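Local coordinates for beta-N-acetylglucosaminidase-like protein Glycoside hydrolase family 20 (Flavobacterium johnsoniae, PDB 6YHH), which probably removes terminal N-acetylglucosamine units from chitin oligosaccharides, as a chitobiase of glycoside hydrolase family 20, at residues T340-L352 and L363-S375. Numbering follows the deposited sequence.
Sequences TNHELQTYFTMQL and LMGWEEILTKDLS
Thr346 OG1 lies 2.7 Å from Ile369 O and donates to it, and Thr371 OG1 lies 2.7 Å from Thr346 OG1. The Thr346 donor stands 49° out of the plane of the Ile369 carbonyl, away from the lone-pair directions. A chi1 of -67° sets Thr346 OG1 anti to the carbonyl carbon, toward Ile369 O, and CG2 anti to the backbone N, against the type I turn 371-374, 3.5 Å from Leu374 N. One helical turn earlier, His342 CB meets Thr371 CG2, and Glu368 O sits above one imidazole face, nearer the ring's edge than its centre. A water donates to both His342 O and Glu368 O, joining the helix backbone to the 3-10 segment 367-369. Farther along, Thr349 CG2 packs 3.8 Å from both methyls of Leu363, while Thr349 OG1 donates back to Gln345 O. Met350, its chain folded twice, accepts at SD from Ser375 N; N-H...S is nearly straight at 171°, but at 3.4 Å the bond is weak. Glu368 touches the His342 ring through CB and CG; its OE1 accepts from Trp383 NE1 and OE2 from the backbone N of Glu317, the predicted proton donor, placing segment 367-369 beside that residue. In the TIM-barrel domain, helix 341-358 thus packs on strand 362-366 and the loop following it; Phe348 and Leu352 face helix 289-302, Leu344 faces helix 327-335, and strands 310-312 and 379-382 flank the strand.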
ATOM      1  N   THR A 340       1.174 -13.467  47.024  1.00 15.63           N
ATOM      2  CA  THR A 340       1.717 -13.909  45.748  1.00 14.37           C
ATOM      3  C   THR A 340       1.947 -12.640  44.857  1.00 14.45           C
ATOM      4  O   THR A 340       1.333 -11.600  45.056  1.00 14.05           O
ATOM      5  CB  THR A 340       0.821 -14.884  44.978  1.00 15.13           C
ATOM      6  OG1 THR A 340      -0.380 -14.201  44.495  1.00 15.41           O
ATOM      7  CG2 THR A 340       0.495 -16.149  45.783  1.00 16.09           C
ATOM      8  N   ASN A 341       2.789 -12.810  43.857  1.00 13.23           N
ATOM      9  CA  ASN A 341       2.953 -11.758  42.829  1.00 14.20           C
ATOM     10  C   ASN A 341       1.628 -11.458  42.150  1.00 13.66           C
ATOM     11  O   ASN A 341       1.358 -10.301  41.841  1.00 13.04           O
ATOM     12  CB  ASN A 341       4.101 -12.082  41.871  1.00 14.62           C
ATOM     13  CG  ASN A 341       5.454 -11.850  42.507  1.00 14.82           C
ATOM     14  OD1 ASN A 341       5.630 -10.989  43.360  1.00 15.99           O
ATOM     15  ND2 ASN A 341       6.389 -12.625  42.125  1.00 16.12           N
ATOM     16  N   HIS A 342       0.862 -12.499  41.796  1.00 14.37           N
ATOM     17  CA  HIS A 342      -0.428 -12.245  41.156  1.00 17.36           C
ATOM     18  C   HIS A 342      -1.355 -11.424  42.059  1.00 14.68           C
ATOM     19  O   HIS A 342      -2.043 -10.522  41.567  1.00 13.29           O
ATOM     20  CB  HIS A 342      -1.086 -13.563  40.751  1.00 20.16           C
ATOM     21  CG  HIS A 342      -0.493 -14.140  39.505  1.00 25.57           C
ATOM     22  ND1 HIS A 342       0.144 -13.361  38.570  1.00 29.94           N
ATOM     23  CD2 HIS A 342      -0.463 -15.406  39.027  1.00 33.57           C
ATOM     24  CE1 HIS A 342       0.554 -14.126  37.572  1.00 29.08           C
ATOM     25  NE2 HIS A 342       0.183 -15.367  37.818  1.00 34.88           N
ATOM     26  N   GLU A 343      -1.353 -11.690  43.370  1.00 13.40           N
ATOM     27  CA  GLU A 343      -2.158 -10.870  44.299  1.00 13.90           C
ATOM     28  C   GLU A 343      -1.675  -9.433  44.310  1.00 12.82           C
ATOM     29  O   GLU A 343      -2.486  -8.482  44.318  1.00 13.02           O
ATOM     30  CB  GLU A 343      -2.135 -11.448  45.737  1.00 14.85           C
ATOM     31  CG  GLU A 343      -2.932 -12.740  45.800  1.00 17.93           C
ATOM     32  CD  GLU A 343      -2.908 -13.348  47.210  1.00 23.74           C
ATOM     33  OE1 GLU A 343      -2.395 -12.738  48.170  1.00 32.94           O
ATOM     34  OE2 GLU A 343      -3.597 -14.328  47.371  1.00 29.21           O
ATOM     35  N   LEU A 344      -0.361  -9.262  44.281  1.00 11.17           N
ATOM     36  CA  LEU A 344       0.172  -7.913  44.254  1.00 10.49           C
ATOM     37  C   LEU A 344      -0.148  -7.186  42.948  1.00 11.04           C
ATOM     38  O   LEU A 344      -0.435  -5.981  42.895  1.00 11.76           O
ATOM     39  CB  LEU A 344       1.667  -7.974  44.502  1.00 11.53           C
ATOM     40  CG  LEU A 344       2.497  -6.689  44.349  1.00 12.26           C
ATOM     41  CD1 LEU A 344       1.995  -5.590  45.233  1.00 13.28           C
ATOM     42  CD2 LEU A 344       3.976  -6.951  44.610  1.00 13.81           C
ATOM     43  N   GLN A 345      -0.093  -7.942  41.849  1.00 11.13           N
ATOM     44  CA  GLN A 345      -0.418  -7.367  40.544  1.00  9.93           C
ATOM     45  C   GLN A 345      -1.901  -7.018  40.447  1.00 10.81           C
ATOM     46  O   GLN A 345      -2.275  -5.998  39.850  1.00  9.82           O
ATOM     47  CB  GLN A 345      -0.008  -8.298  39.411  1.00 10.90           C
ATOM     48  CG  GLN A 345      -0.041  -7.591  38.074  1.00 12.26           C
ATOM     49  CD  GLN A 345       0.215  -8.540  36.906  1.00 13.72           C
ATOM     50  OE1 GLN A 345       1.034  -9.417  36.983  1.00 16.43           O
ATOM     51  NE2 GLN A 345      -0.503  -8.350  35.837  1.00 12.95           N
ATOM     52  N   THR A 346      -2.759  -7.809  41.080  1.00 10.78           N
ATOM     53  CA  THR A 346      -4.184  -7.462  41.104  1.00 10.90           C
ATOM     54  C   THR A 346      -4.394  -6.204  41.958  1.00 11.75           C
ATOM     55  O   THR A 346      -5.180  -5.334  41.605  1.00 10.95           O
ATOM     56  CB  THR A 346      -4.971  -8.627  41.700  1.00 10.75           C
ATOM     57  OG1 THR A 346      -4.904  -9.767  40.786  1.00 12.25           O
ATOM     58  CG2 THR A 346      -6.475  -8.217  41.890  1.00 12.17           C
ATOM     59  N   TYR A 347      -3.700  -6.116  43.101  1.00 11.43           N
ATOM     60  CA  TYR A 347      -3.729  -4.839  43.864  1.00 11.45           C
ATOM     61  C   TYR A 347      -3.340  -3.602  43.024  1.00 11.69           C
ATOM     62  O   TYR A 347      -4.027  -2.579  43.005  1.00 12.62           O
ATOM     63  CB  TYR A 347      -2.801  -4.961  45.034  1.00 12.50           C
ATOM     64  CG  TYR A 347      -2.657  -3.690  45.820  1.00 13.93           C
ATOM     65  CD1 TYR A 347      -1.743  -2.775  45.481  1.00 15.17           C
ATOM     66  CD2 TYR A 347      -3.490  -3.427  46.924  1.00 19.17           C
ATOM     67  CE1 TYR A 347      -1.645  -1.568  46.144  1.00 18.20           C
ATOM     68  CE2 TYR A 347      -3.382  -2.223  47.622  1.00 18.91           C
ATOM     69  CZ  TYR A 347      -2.458  -1.308  47.219  1.00 21.03           C
ATOM     70  OH  TYR A 347      -2.269  -0.071  47.865  1.00 26.27           O
ATOM     71  N   PHE A 348      -2.218  -3.747  42.305  1.00 11.31           N
ATOM     72  CA  PHE A 348      -1.718  -2.720  41.375  1.00 10.99           C
ATOM     73  C   PHE A 348      -2.791  -2.371  40.355  1.00 10.75           C
ATOM     74  O   PHE A 348      -3.108  -1.229  40.174  1.00 10.72           O
ATOM     75  CB  PHE A 348      -0.440  -3.267  40.685  1.00 10.90           C
ATOM     76  CG  PHE A 348      -0.026  -2.486  39.501  1.00 10.99           C
ATOM     77  CD1 PHE A 348       0.678  -1.283  39.622  1.00 11.25           C
ATOM     78  CD2 PHE A 348      -0.382  -2.918  38.221  1.00 10.69           C
ATOM     79  CE1 PHE A 348       1.045  -0.535  38.487  1.00 11.26           C
ATOM     80  CE2 PHE A 348      -0.004  -2.182  37.085  1.00  9.48           C
ATOM     81  CZ  PHE A 348       0.701  -0.994  37.228  1.00 10.75           C
ATOM     82  N   THR A 349      -3.351  -3.371  39.705  1.00  9.85           N
ATOM     83  CA  THR A 349      -4.431  -3.221  38.751  1.00 10.56           C
ATOM     84  C   THR A 349      -5.655  -2.478  39.308  1.00 10.27           C
ATOM     85  O   THR A 349      -6.200  -1.546  38.685  1.00 11.50           O
ATOM     86  CB  THR A 349      -4.881  -4.595  38.204  1.00 10.47           C
ATOM     87  OG1 THR A 349      -3.750  -5.226  37.570  1.00 11.17           O
ATOM     88  CG2 THR A 349      -6.030  -4.465  37.246  1.00 11.30           C
ATOM     89  N   MET A 350      -6.006  -2.814  40.557  1.00 10.18           N
ATOM     90  CA  MET A 350      -7.161  -2.166  41.208  1.00 11.87           C
ATOM     91  C   MET A 350      -6.870  -0.752  41.659  1.00 13.14           C
ATOM     92  O   MET A 350      -7.853   0.023  41.837  1.00 13.01           O
ATOM     93  CB  MET A 350      -7.709  -3.037  42.363  1.00 11.82           C
ATOM     94  CG  MET A 350      -8.456  -4.273  41.828  1.00 12.58           C
ATOM     95  SD  MET A 350      -9.779  -3.908  40.669  1.00 14.76           S
ATOM     96  CE  MET A 350     -10.636  -2.693  41.707  1.00 15.91           C
ATOM     97  N   GLN A 351      -5.592  -0.365  41.749  1.00 13.45           N
ATOM     98  CA  GLN A 351      -5.236   1.035  41.929  1.00 11.99           C
ATOM     99  C   GLN A 351      -5.506   1.864  40.643  1.00 12.27           C
ATOM    100  O   GLN A 351      -5.748   3.066  40.673  1.00 13.35           O
ATOM    101  CB  GLN A 351      -3.796   1.262  42.421  1.00 14.11           C
ATOM    102  CG  GLN A 351      -3.390   0.520  43.636  1.00 17.30           C
ATOM    103  CD  GLN A 351      -4.422   0.566  44.713  1.00 22.09           C
ATOM    104  OE1 GLN A 351      -5.037  -0.474  45.080  1.00 31.81           O
ATOM    105  NE2 GLN A 351      -4.644   1.739  45.207  1.00 21.29           N
ATOM    106  N   LEU A 352      -5.413   1.207  39.469  1.00 10.76           N
ATOM    107  CA  LEU A 352      -5.646   1.874  38.164  1.00 10.63           C
ATOM    108  C   LEU A 352      -7.176   2.026  37.908  1.00  9.70           C
ATOM    109  O   LEU A 352      -7.618   2.866  37.130  1.00 10.67           O
ATOM    110  CB  LEU A 352      -5.072   1.004  37.027  1.00 10.56           C
ATOM    111  CG  LEU A 352      -3.598   0.610  37.251  1.00 10.65           C
ATOM    112  CD1 LEU A 352      -3.014  -0.003  35.989  1.00 11.37           C
ATOM    113  CD2 LEU A 352      -2.738   1.814  37.588  1.00 11.89           C
ATOM    114  N   LEU A 363     -12.285  -1.365  33.066  1.00 11.64           N
ATOM    115  CA  LEU A 363     -10.917  -1.952  32.987  1.00 11.18           C
ATOM    116  C   LEU A 363     -10.951  -3.321  32.407  1.00 10.17           C
ATOM    117  O   LEU A 363     -11.816  -4.131  32.723  1.00 11.55           O
ATOM    118  CB  LEU A 363     -10.330  -2.000  34.424  1.00 11.67           C
ATOM    119  CG  LEU A 363      -8.869  -2.410  34.680  1.00 12.76           C
ATOM    120  CD1 LEU A 363      -8.339  -1.746  35.905  1.00 11.99           C
ATOM    121  CD2 LEU A 363      -8.764  -3.938  34.669  1.00 11.73           C
ATOM    122  N   MET A 364     -10.012  -3.585  31.494  1.00  9.87           N
ATOM    123  CA  MET A 364      -9.805  -4.896  30.910  1.00  9.87           C
ATOM    124  C   MET A 364      -8.351  -5.279  31.072  1.00  9.71           C
ATOM    125  O   MET A 364      -7.487  -4.432  31.035  1.00  9.13           O
ATOM    126  CB  MET A 364     -10.223  -4.799  29.430  1.00  9.35           C
ATOM    127  CG  MET A 364     -10.104  -6.139  28.685  1.00 10.09           C
ATOM    128  SD  MET A 364     -10.972  -6.070  27.126  1.00 10.37           S
ATOM    129  CE  MET A 364     -10.659  -7.747  26.530  1.00 11.04           C
ATOM    130  N   GLY A 365      -8.095  -6.557  31.182  1.00  9.27           N
ATOM    131  CA  GLY A 365      -6.735  -7.056  31.237  1.00  9.68           C
ATOM    132  C   GLY A 365      -6.593  -8.508  30.861  1.00  8.90           C
ATOM    133  O   GLY A 365      -7.567  -9.288  30.910  1.00  8.45           O
ATOM    134  N   TRP A 366      -5.353  -8.899  30.528  1.00  9.05           N
ATOM    135  CA  TRP A 366      -5.029 -10.298  30.286  1.00  8.50           C
ATOM    136  C   TRP A 366      -5.261 -11.121  31.573  1.00  9.36           C
ATOM    137  O   TRP A 366      -5.226 -10.591  32.684  1.00  9.53           O
ATOM    138  CB  TRP A 366      -3.577 -10.421  29.840  1.00  8.69           C
ATOM    139  CG  TRP A 366      -3.303  -9.673  28.540  1.00  8.14           C
ATOM    140  CD1 TRP A 366      -2.490  -8.589  28.397  1.00  8.51           C
ATOM    141  CD2 TRP A 366      -3.779  -9.994  27.208  1.00  8.12           C
ATOM    142  NE1 TRP A 366      -2.545  -8.148  27.104  1.00  8.58           N
ATOM    143  CE2 TRP A 366      -3.310  -8.993  26.355  1.00  7.35           C
ATOM    144  CE3 TRP A 366      -4.600 -11.014  26.653  1.00  7.94           C
ATOM    145  CZ2 TRP A 366      -3.577  -8.972  25.009  1.00  7.52           C
ATOM    146  CZ3 TRP A 366      -4.832 -11.005  25.306  1.00  7.76           C
ATOM    147  CH2 TRP A 366      -4.315 -10.002  24.487  1.00  7.11           C
ATOM    148  N   GLU A 367      -5.585 -12.386  31.409  1.00  8.66           N
ATOM    149  CA  GLU A 367      -6.132 -13.214  32.492  1.00  9.90           C
ATOM    150  C   GLU A 367      -5.329 -13.215  33.790  1.00 10.69           C
ATOM    151  O   GLU A 367      -5.904 -13.499  34.868  1.00 11.58           O
ATOM    152  CB  GLU A 367      -6.330 -14.632  31.939  1.00  9.89           C
ATOM    153  CG  GLU A 367      -5.034 -15.372  31.656  1.00 11.53           C
ATOM    154  CD  GLU A 367      -5.275 -16.730  31.103  1.00 12.75           C
ATOM    155  OE1 GLU A 367      -5.794 -16.795  29.976  1.00 11.90           O
ATOM    156  OE2 GLU A 367      -4.926 -17.730  31.805  1.00 12.53           O
ATOM    157  N   GLU A 368      -4.026 -12.989  33.721  1.00 10.30           N
ATOM    158  CA  GLU A 368      -3.204 -12.902  34.946  1.00 10.39           C
ATOM    159  C   GLU A 368      -3.723 -11.967  35.985  1.00 10.39           C
ATOM    160  O   GLU A 368      -3.466 -12.211  37.205  1.00 10.29           O
ATOM    161  CB  GLU A 368      -1.738 -12.647  34.691  1.00 10.86           C
ATOM    162  CG  GLU A 368      -1.081 -13.736  33.841  1.00 11.66           C
ATOM    163  CD  GLU A 368      -1.025 -13.457  32.340  1.00 11.20           C
ATOM    164  OE1 GLU A 368      -2.055 -12.966  31.793  1.00 10.56           O
ATOM    165  OE2 GLU A 368       0.050 -13.781  31.701  1.00 10.64           O
ATOM    166  N   ILE A 369      -4.493 -10.957  35.588  1.00 10.37           N
ATOM    167  CA  ILE A 369      -5.022 -10.014  36.549  1.00 11.57           C
ATOM    168  C   ILE A 369      -6.050 -10.586  37.509  1.00 11.90           C
ATOM    169  O   ILE A 369      -6.344  -9.978  38.571  1.00 11.11           O
ATOM    170  CB  ILE A 369      -5.576  -8.686  35.937  1.00 11.20           C
ATOM    171  CG1 ILE A 369      -6.835  -8.905  35.110  1.00 11.04           C
ATOM    172  CG2 ILE A 369      -4.459  -7.994  35.105  1.00 11.03           C
ATOM    173  CD1 ILE A 369      -7.584  -7.625  34.795  1.00 12.15           C
ATOM    174  N   LEU A 370      -6.622 -11.714  37.152  1.00 10.93           N
ATOM    175  CA  LEU A 370      -7.666 -12.300  37.974  1.00 12.82           C
ATOM    176  C   LEU A 370      -7.127 -13.092  39.181  1.00 12.54           C
ATOM    177  O   LEU A 370      -6.622 -14.201  39.023  1.00 12.51           O
ATOM    178  CB  LEU A 370      -8.569 -13.157  37.069  1.00 14.92           C
ATOM    179  CG  LEU A 370      -9.762 -13.852  37.686  1.00 17.62           C
ATOM    180  CD1 LEU A 370     -10.545 -12.954  38.590  1.00 19.77           C
ATOM    181  CD2 LEU A 370     -10.671 -14.654  36.752  1.00 17.94           C
ATOM    182  N   THR A 371      -7.215 -12.417  40.330  1.00 12.06           N
ATOM    183  CA  THR A 371      -7.194 -13.040  41.651  1.00 13.39           C
ATOM    184  C   THR A 371      -8.405 -12.508  42.424  1.00 13.80           C
ATOM    185  O   THR A 371      -9.139 -11.673  41.929  1.00 13.62           O
ATOM    186  CB  THR A 371      -5.885 -12.894  42.387  1.00 13.46           C
ATOM    187  OG1 THR A 371      -5.675 -11.524  42.701  1.00 12.21           O
ATOM    188  CG2 THR A 371      -4.729 -13.468  41.564  1.00 13.91           C
ATOM    189  N   LYS A 372      -8.625 -13.015  43.670  1.00 16.70           N
ATOM    190  CA  LYS A 372      -9.924 -12.822  44.319  1.00 16.87           C
ATOM    191  C   LYS A 372     -10.372 -11.377  44.454  1.00 16.50           C
ATOM    192  O   LYS A 372     -11.570 -11.058  44.293  1.00 19.47           O
ATOM    193  CB  LYS A 372      -9.933 -13.617  45.659  1.00 18.83           C
ATOM    194  CG  LYS A 372      -9.069 -12.997  46.695  1.00 20.75           C
ATOM    195  N   ASP A 373      -9.486 -10.435  44.661  1.00 15.58           N
ATOM    196  CA  ASP A 373      -9.937  -9.080  44.915  1.00 15.72           C
ATOM    197  C   ASP A 373     -10.083  -8.209  43.632  1.00 15.26           C
ATOM    198  O   ASP A 373     -10.293  -7.018  43.737  1.00 16.39           O
ATOM    199  CB  ASP A 373      -8.982  -8.380  45.865  1.00 16.97           C
ATOM    200  CG  ASP A 373      -9.007  -8.934  47.304  1.00 20.75           C
ATOM    201  OD1 ASP A 373      -9.823  -9.777  47.631  1.00 19.90           O
ATOM    202  OD2 ASP A 373      -8.141  -8.458  48.102  1.00 20.65           O
ATOM    203  N   LEU A 374      -9.860  -8.763  42.433  1.00 13.17           N
ATOM    204  CA  LEU A 374     -10.213  -8.042  41.224  1.00 13.78           C
ATOM    205  C   LEU A 374     -11.682  -7.725  41.194  1.00 12.98           C
ATOM    206  O   LEU A 374     -12.470  -8.660  41.337  1.00 13.43           O
ATOM    207  CB  LEU A 374      -9.870  -8.908  39.993  1.00 13.88           C
ATOM    208  CG  LEU A 374      -9.972  -8.184  38.661  1.00 13.52           C
ATOM    209  CD1 LEU A 374      -8.969  -7.048  38.518  1.00 13.69           C
ATOM    210  CD2 LEU A 374      -9.839  -9.170  37.488  1.00 14.09           C
ATOM    211  N   SER A 375     -12.049  -6.472  41.006  1.00 13.19           N
ATOM    212  CA  SER A 375     -13.460  -6.115  40.791  1.00 14.09           C
ATOM    213  C   SER A 375     -14.121  -6.961  39.724  1.00 16.22           C
ATOM    214  O   SER A 375     -13.556  -7.121  38.618  1.00 13.69           O
ATOM    215  CB  SER A 375     -13.587  -4.679  40.417  1.00 14.85           C
ATOM    216  OG  SER A 375     -14.913  -4.383  40.062  1.00 15.95           O
TER
HETATM  217  O   HOH W   1      -2.149 -10.495  38.821  1.00 19.92           O